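Local coordinates for protein SusD homolog (Bacteroides thetaiotaomicron VPI-5482, PDB 3IV0) that probably binds glycans at the outer membrane as a SusD-family protein, its exact ligand unknown, at residues F311-W323 / N393-N405. Numbering follows the deposited sequence. Where two conformers were deposited one is given.
Sequences FPMYEDDARKELW and NRVRNRAHASEIN
Arg319 reaches Ala399 because its CG stands anti to its own carbonyl carbon (chi1 -67°) and its chain bends at chi3 (-69°). This lays one face of the guanidinium over the Ala399 methyl, with NE 3.5 Å from Ala399 CB. Asp317 has CG anti to its backbone N (chi1 -172°), which carries the carboxylate to the guanidinium edge. The grip is side-on: Arg319 NE bonds Asp317 OD1 at 2.9 Å and Arg319 NH2 forms a salt bridge to Asp317 OD2 at 2.8 Å. OD1 also accepts from Arg319 N, so Asp317 caps helix 318-323. One direct hydrogen bond joins the two backbones, Ala318 N to Ala399 O at 2.7 Å. Ala399 precedes His400, where a Schellman motif ends helix 385-398. Beyond it, water bridges Asp316 O and Ser402 N, and two more waters link Glu315 OE1 to Arg396 NH2 and Ser402 OG. Arg396 NH1 lies 4.4 Å from Arg319 NH2, but Glu418 pairs with both arginines and probably offsets their like charges. A leucine in place of Arg319 would probably cost Asp317 the two-nitrogen grip on its carboxylate, Glu422 one of its two arginine partners and Ala399 the flat group over its methyl. The contact thus sets the start of helix 318-323 against the end of helix 385-398. Helix 408-422 supplies Glu418 and Glu422 to Arg319, while helix 367-381 packs on Val395 through Ala368 and Leu372.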
loop_
_atom_site.group_PDB
_atom_site.type_symbol
_atom_site.label_atom_id
_atom_site.label_comp_id
_atom_site.label_asym_id
_atom_site.label_seq_id
_atom_site.Cartn_x
_atom_site.Cartn_y
_atom_site.Cartn_z
ATOM N N PHE A 311 0.452 -20.108 -7.571
ATOM C CA PHE A 311 1.812 -20.652 -7.641
ATOM C C PHE A 311 1.713 -22.093 -8.178
ATOM O O PHE A 311 1.736 -23.049 -7.393
ATOM C CB PHE A 311 2.477 -20.638 -6.271
ATOM C CG PHE A 311 2.860 -19.261 -5.788
ATOM C CD1 PHE A 311 3.978 -18.637 -6.287
ATOM C CD2 PHE A 311 2.070 -18.599 -4.871
ATOM C CE1 PHE A 311 4.319 -17.367 -5.840
ATOM C CE2 PHE A 311 2.409 -17.289 -4.446
ATOM C CZ PHE A 311 3.530 -16.713 -4.933
ATOM N N PRO A 312 1.545 -22.257 -9.495
ATOM C CA PRO A 312 1.245 -23.603 -10.015
ATOM C C PRO A 312 2.317 -24.629 -9.680
ATOM O O PRO A 312 3.510 -24.367 -9.824
ATOM C CB PRO A 312 1.117 -23.373 -11.531
ATOM C CG PRO A 312 0.797 -21.913 -11.673
ATOM C CD PRO A 312 1.567 -21.260 -10.582
HETATM N N MSE A 313 1.874 -25.821 -9.272
HETATM C CA MSE A 313 2.781 -26.836 -8.756
HETATM C C MSE A 313 3.762 -27.399 -9.789
HETATM O O MSE A 313 4.791 -27.931 -9.402
HETATM C CB MSE A 313 1.971 -27.967 -8.106
HETATM C CG MSE A 313 1.208 -28.830 -9.068
HETATM SE SE MSE A 313 0.054 -30.087 -8.088
HETATM C CE MSE A 313 1.186 -30.853 -7.160
ATOM N N TYR A 314 3.455 -27.264 -11.083
ATOM C CA TYR A 314 4.301 -27.824 -12.123
ATOM C C TYR A 314 5.256 -26.833 -12.739
ATOM O O TYR A 314 5.964 -27.169 -13.686
ATOM C CB TYR A 314 3.438 -28.482 -13.208
ATOM C CG TYR A 314 2.404 -29.461 -12.669
ATOM C CD1 TYR A 314 2.779 -30.595 -11.976
ATOM C CD2 TYR A 314 1.047 -29.244 -12.867
ATOM C CE1 TYR A 314 1.830 -31.484 -11.473
ATOM C CE2 TYR A 314 0.101 -30.132 -12.383
ATOM C CZ TYR A 314 0.496 -31.242 -11.690
ATOM O OH TYR A 314 -0.454 -32.117 -11.213
ATOM N N GLU A 315 5.329 -25.617 -12.170
ATOM C CA GLU A 315 6.198 -24.588 -12.710
ATOM C C GLU A 315 7.152 -24.043 -11.655
ATOM O O GLU A 315 6.761 -23.847 -10.501
ATOM C CB GLU A 315 5.303 -23.484 -13.298
ATOM C CG GLU A 315 4.433 -23.981 -14.490
ATOM C CD GLU A 315 3.509 -22.921 -15.067
ATOM O OE1 GLU A 315 4.027 -21.876 -15.489
ATOM O OE2 GLU A 315 2.280 -23.149 -15.132
ATOM N N ASP A 316 8.389 -23.791 -12.039
ATOM C CA ASP A 316 9.410 -23.302 -11.113
ATOM C C ASP A 316 9.064 -21.919 -10.586
ATOM O O ASP A 316 8.609 -21.088 -11.364
ATOM C CB ASP A 316 10.766 -23.187 -11.803
ATOM C CG ASP A 316 11.425 -24.523 -12.068
ATOM O OD1 ASP A 316 10.987 -25.570 -11.524
ATOM O OD2 ASP A 316 12.393 -24.506 -12.856
ATOM N N ASP A 317 9.316 -21.681 -9.303
ATOM C CA ASP A 317 9.129 -20.340 -8.719
ATOM C C ASP A 317 9.661 -20.407 -7.299
ATOM O O ASP A 317 9.043 -21.039 -6.437
ATOM C CB ASP A 317 7.660 -19.972 -8.698
ATOM C CG ASP A 317 7.401 -18.526 -8.292
ATOM O OD1 ASP A 317 8.242 -17.963 -7.537
ATOM O OD2 ASP A 317 6.376 -17.969 -8.713
ATOM N N ALA A 318 10.800 -19.774 -7.069
ATOM C CA ALA A 318 11.459 -19.839 -5.774
ATOM C C ALA A 318 10.612 -19.244 -4.636
ATOM O O ALA A 318 10.857 -19.538 -3.454
ATOM C CB ALA A 318 12.786 -19.196 -5.841
ATOM N N ARG A 319 9.631 -18.397 -4.965
ATOM C CA ARG A 319 8.765 -17.877 -3.929
ATOM C C ARG A 319 8.005 -18.990 -3.245
ATOM O O ARG A 319 7.637 -18.879 -2.071
ATOM C CB ARG A 319 7.804 -16.819 -4.502
ATOM C CG ARG A 319 8.538 -15.548 -4.961
ATOM C CD ARG A 319 7.693 -14.616 -5.836
ATOM N NE ARG A 319 7.429 -15.229 -7.139
ATOM C CZ ARG A 319 7.100 -14.585 -8.249
ATOM N NH1 ARG A 319 7.037 -13.256 -8.285
ATOM N NH2 ARG A 319 6.828 -15.251 -9.354
ATOM N N LYS A 320 7.753 -20.083 -3.966
ATOM C CA LYS A 320 7.035 -21.197 -3.342
ATOM C C LYS A 320 7.767 -21.716 -2.108
ATOM O O LYS A 320 7.168 -21.843 -1.048
ATOM C CB LYS A 320 6.823 -22.342 -4.345
ATOM C CG LYS A 320 5.857 -22.025 -5.438
ATOM C CD LYS A 320 5.461 -23.274 -6.253
ATOM C CE LYS A 320 6.612 -23.857 -7.037
ATOM N NZ LYS A 320 6.180 -25.015 -7.923
ATOM N N GLU A 321 9.046 -21.996 -2.254
ATOM C CA GLU A 321 9.863 -22.560 -1.193
ATOM C C GLU A 321 10.246 -21.522 -0.142
ATOM O O GLU A 321 10.388 -21.826 1.058
ATOM C CB GLU A 321 11.139 -23.157 -1.777
ATOM C CG GLU A 321 11.001 -24.440 -2.527
ATOM C CD GLU A 321 10.482 -24.300 -3.954
ATOM O OE1 GLU A 321 10.631 -23.234 -4.584
ATOM O OE2 GLU A 321 9.921 -25.304 -4.474
ATOM N N LEU A 322 10.454 -20.285 -0.571
ATOM C CA LEU A 322 11.023 -19.306 0.351
ATOM C C LEU A 322 9.986 -18.520 1.107
ATOM O O LEU A 322 10.301 -17.992 2.174
ATOM C CB LEU A 322 11.949 -18.348 -0.387
ATOM C CG LEU A 322 13.222 -18.957 -0.937
ATOM C CD1 LEU A 322 13.922 -18.040 -1.913
ATOM C CD2 LEU A 322 14.206 -19.311 0.203
ATOM N N TRP A 323 8.793 -18.404 0.570
ATOM C CA TRP A 323 7.778 -17.561 1.190
ATOM C C TRP A 323 6.687 -18.343 1.878
ATOM O O TRP A 323 5.936 -17.779 2.666
ATOM C CB TRP A 323 7.171 -16.610 0.173
ATOM C CG TRP A 323 8.103 -15.561 -0.314
ATOM C CD1 TRP A 323 9.352 -15.320 0.114
ATOM C CD2 TRP A 323 7.793 -14.545 -1.280
ATOM N NE1 TRP A 323 9.886 -14.238 -0.565
ATOM C CE2 TRP A 323 8.938 -13.751 -1.423
ATOM C CE3 TRP A 323 6.674 -14.259 -2.055
ATOM C CZ2 TRP A 323 8.974 -12.661 -2.284
ATOM C CZ3 TRP A 323 6.710 -13.162 -2.894
ATOM C CH2 TRP A 323 7.863 -12.406 -3.022
ATOM N N ASN A 393 9.831 -9.838 -16.950
ATOM C CA ASN A 393 10.838 -10.885 -16.772
ATOM C C ASN A 393 11.947 -10.545 -15.807
ATOM O O ASN A 393 12.597 -11.431 -15.273
ATOM C CB ASN A 393 11.361 -11.322 -18.136
ATOM C CG ASN A 393 10.369 -12.178 -18.865
ATOM O OD1 ASN A 393 9.602 -12.905 -18.245
ATOM N ND2 ASN A 393 10.372 -12.127 -20.211
ATOM N N ARG A 394 12.151 -9.274 -15.524
ATOM C CA ARG A 394 13.076 -8.946 -14.445
ATOM C C ARG A 394 12.588 -9.488 -13.114
ATOM O O ARG A 394 13.372 -10.004 -12.320
ATOM C CB ARG A 394 13.308 -7.451 -14.381
ATOM C CG ARG A 394 14.181 -6.971 -15.556
ATOM C CD ARG A 394 14.272 -5.505 -15.642
ATOM N NE ARG A 394 14.942 -4.935 -14.491
ATOM C CZ ARG A 394 14.954 -3.625 -14.255
ATOM N NH1 ARG A 394 14.353 -2.824 -15.103
ATOM N NH2 ARG A 394 15.566 -3.145 -13.194
ATOM N N VAL A 395 11.283 -9.429 -12.909
ATOM C CA VAL A 395 10.679 -9.961 -11.699
ATOM C C VAL A 395 10.615 -11.495 -11.744
ATOM O O VAL A 395 10.946 -12.150 -10.756
ATOM C CB VAL A 395 9.304 -9.338 -11.467
ATOM C CG1 VAL A 395 8.625 -9.947 -10.236
ATOM C CG2 VAL A 395 9.455 -7.788 -11.326
ATOM N N ARG A 396 10.237 -12.034 -12.901
ATOM C CA ARG A 396 10.206 -13.493 -13.058
ATOM C C ARG A 396 11.595 -14.077 -12.822
ATOM O O ARG A 396 11.747 -15.075 -12.129
ATOM C CB ARG A 396 9.755 -13.879 -14.458
ATOM C CG ARG A 396 8.380 -13.438 -14.890
ATOM C CD ARG A 396 7.299 -14.241 -14.246
ATOM N NE ARG A 396 7.292 -15.628 -14.748
ATOM C CZ ARG A 396 6.421 -16.540 -14.352
ATOM N NH1 ARG A 396 5.528 -16.292 -13.407
ATOM N NH2 ARG A 396 6.483 -17.766 -14.856
ATOM N N ASN A 397 12.611 -13.472 -13.429
ATOM C CA ASN A 397 13.968 -13.995 -13.304
ATOM C C ASN A 397 14.461 -13.931 -11.859
ATOM O O ASN A 397 15.116 -14.849 -11.382
ATOM C CB ASN A 397 14.945 -13.289 -14.236
ATOM C CG ASN A 397 14.836 -13.733 -15.701
ATOM O OD1 ASN A 397 14.996 -12.913 -16.618
ATOM N ND2 ASN A 397 14.608 -15.010 -15.928
ATOM N N ARG A 398 14.124 -12.868 -11.129
ATOM C CA ARG A 398 14.547 -12.785 -9.739
ATOM C C ARG A 398 13.932 -13.923 -8.919
ATOM O O ARG A 398 14.585 -14.451 -8.015
ATOM C CB ARG A 398 14.197 -11.396 -9.148
ATOM C CG ARG A 398 14.774 -11.184 -7.786
ATOM C CD ARG A 398 13.859 -11.523 -6.652
ATOM N NE ARG A 398 12.704 -10.623 -6.595
ATOM C CZ ARG A 398 12.716 -9.398 -6.089
ATOM N NH1 ARG A 398 13.812 -8.875 -5.581
ATOM N NH2 ARG A 398 11.612 -8.684 -6.109
ATOM N N ALA A 399 12.708 -14.310 -9.249
ATOM C CA ALA A 399 12.024 -15.424 -8.577
ATOM C C ALA A 399 12.415 -16.803 -9.110
ATOM O O ALA A 399 11.866 -17.805 -8.656
ATOM C CB ALA A 399 10.531 -15.217 -8.703
ATOM N N HIS A 400 13.302 -16.862 -10.099
ATOM C CA HIS A 400 13.650 -18.118 -10.749
ATOM C C HIS A 400 12.382 -18.794 -11.289
ATOM O O HIS A 400 12.224 -20.019 -11.208
ATOM C CB HIS A 400 14.473 -19.022 -9.805
ATOM C CG HIS A 400 15.654 -18.336 -9.213
ATOM N ND1 HIS A 400 16.610 -17.711 -9.982
ATOM C CD2 HIS A 400 16.032 -18.165 -7.927
ATOM C CE1 HIS A 400 17.532 -17.188 -9.190
ATOM N NE2 HIS A 400 17.205 -17.452 -7.940
ATOM N N ALA A 401 11.494 -18.004 -11.881
ATOM C CA ALA A 401 10.371 -18.483 -12.627
ATOM C C ALA A 401 10.628 -18.354 -14.119
ATOM O O ALA A 401 11.512 -17.607 -14.551
ATOM C CB ALA A 401 9.099 -17.706 -12.216
ATOM N N SER A 402 9.852 -19.071 -14.916
ATOM C CA SER A 402 10.094 -19.083 -16.352
ATOM C C SER A 402 9.871 -17.711 -16.994
ATOM O O SER A 402 8.987 -16.968 -16.583
ATOM C CB SER A 402 9.194 -20.103 -17.021
ATOM O OG SER A 402 7.822 -19.724 -16.950
ATOM N N GLU A 403 10.693 -17.338 -17.972
ATOM C CA GLU A 403 10.483 -16.090 -18.690
ATOM C C GLU A 403 9.185 -16.179 -19.499
ATOM O O GLU A 403 8.839 -17.222 -20.063
ATOM C CB GLU A 403 11.655 -15.764 -19.610
ATOM C CG GLU A 403 12.907 -15.273 -18.886
ATOM C CD GLU A 403 13.884 -14.617 -19.844
ATOM O OE1 GLU A 403 13.945 -15.050 -21.020
ATOM O OE2 GLU A 403 14.587 -13.673 -19.429
ATOM N N ILE A 404 8.480 -15.069 -19.541
ATOM C CA ILE A 404 7.235 -14.953 -20.244
ATOM C C ILE A 404 7.506 -14.316 -21.600
ATOM O O ILE A 404 8.198 -13.302 -21.709
ATOM C CB ILE A 404 6.243 -14.063 -19.445
ATOM C CG1 ILE A 404 5.924 -14.700 -18.088
ATOM C CG2 ILE A 404 4.952 -13.821 -20.228
ATOM C CD1 ILE A 404 5.388 -16.010 -18.197
ATOM N N ASN A 405 6.906 -14.878 -22.646
ATOM C CA ASN A 405 7.043 -14.364 -23.987
ATOM C C ASN A 405 5.682 -14.437 -24.637
ATOM O O ASN A 405 5.293 -15.449 -25.226
ATOM C CB ASN A 405 8.052 -15.179 -24.784
ATOM C CG ASN A 405 8.326 -14.550 -26.138
ATOM O OD1 ASN A 405 8.005 -13.393 -26.357
ATOM N ND2 ASN A 405 8.933 -15.319 -27.050
HETATM O O HOH W 1 5.258 -20.147 -14.117
HETATM O O HOH W 2 6.321 -22.135 -16.742
HETATM O O HOH W 3 7.974 -20.921 -13.973
#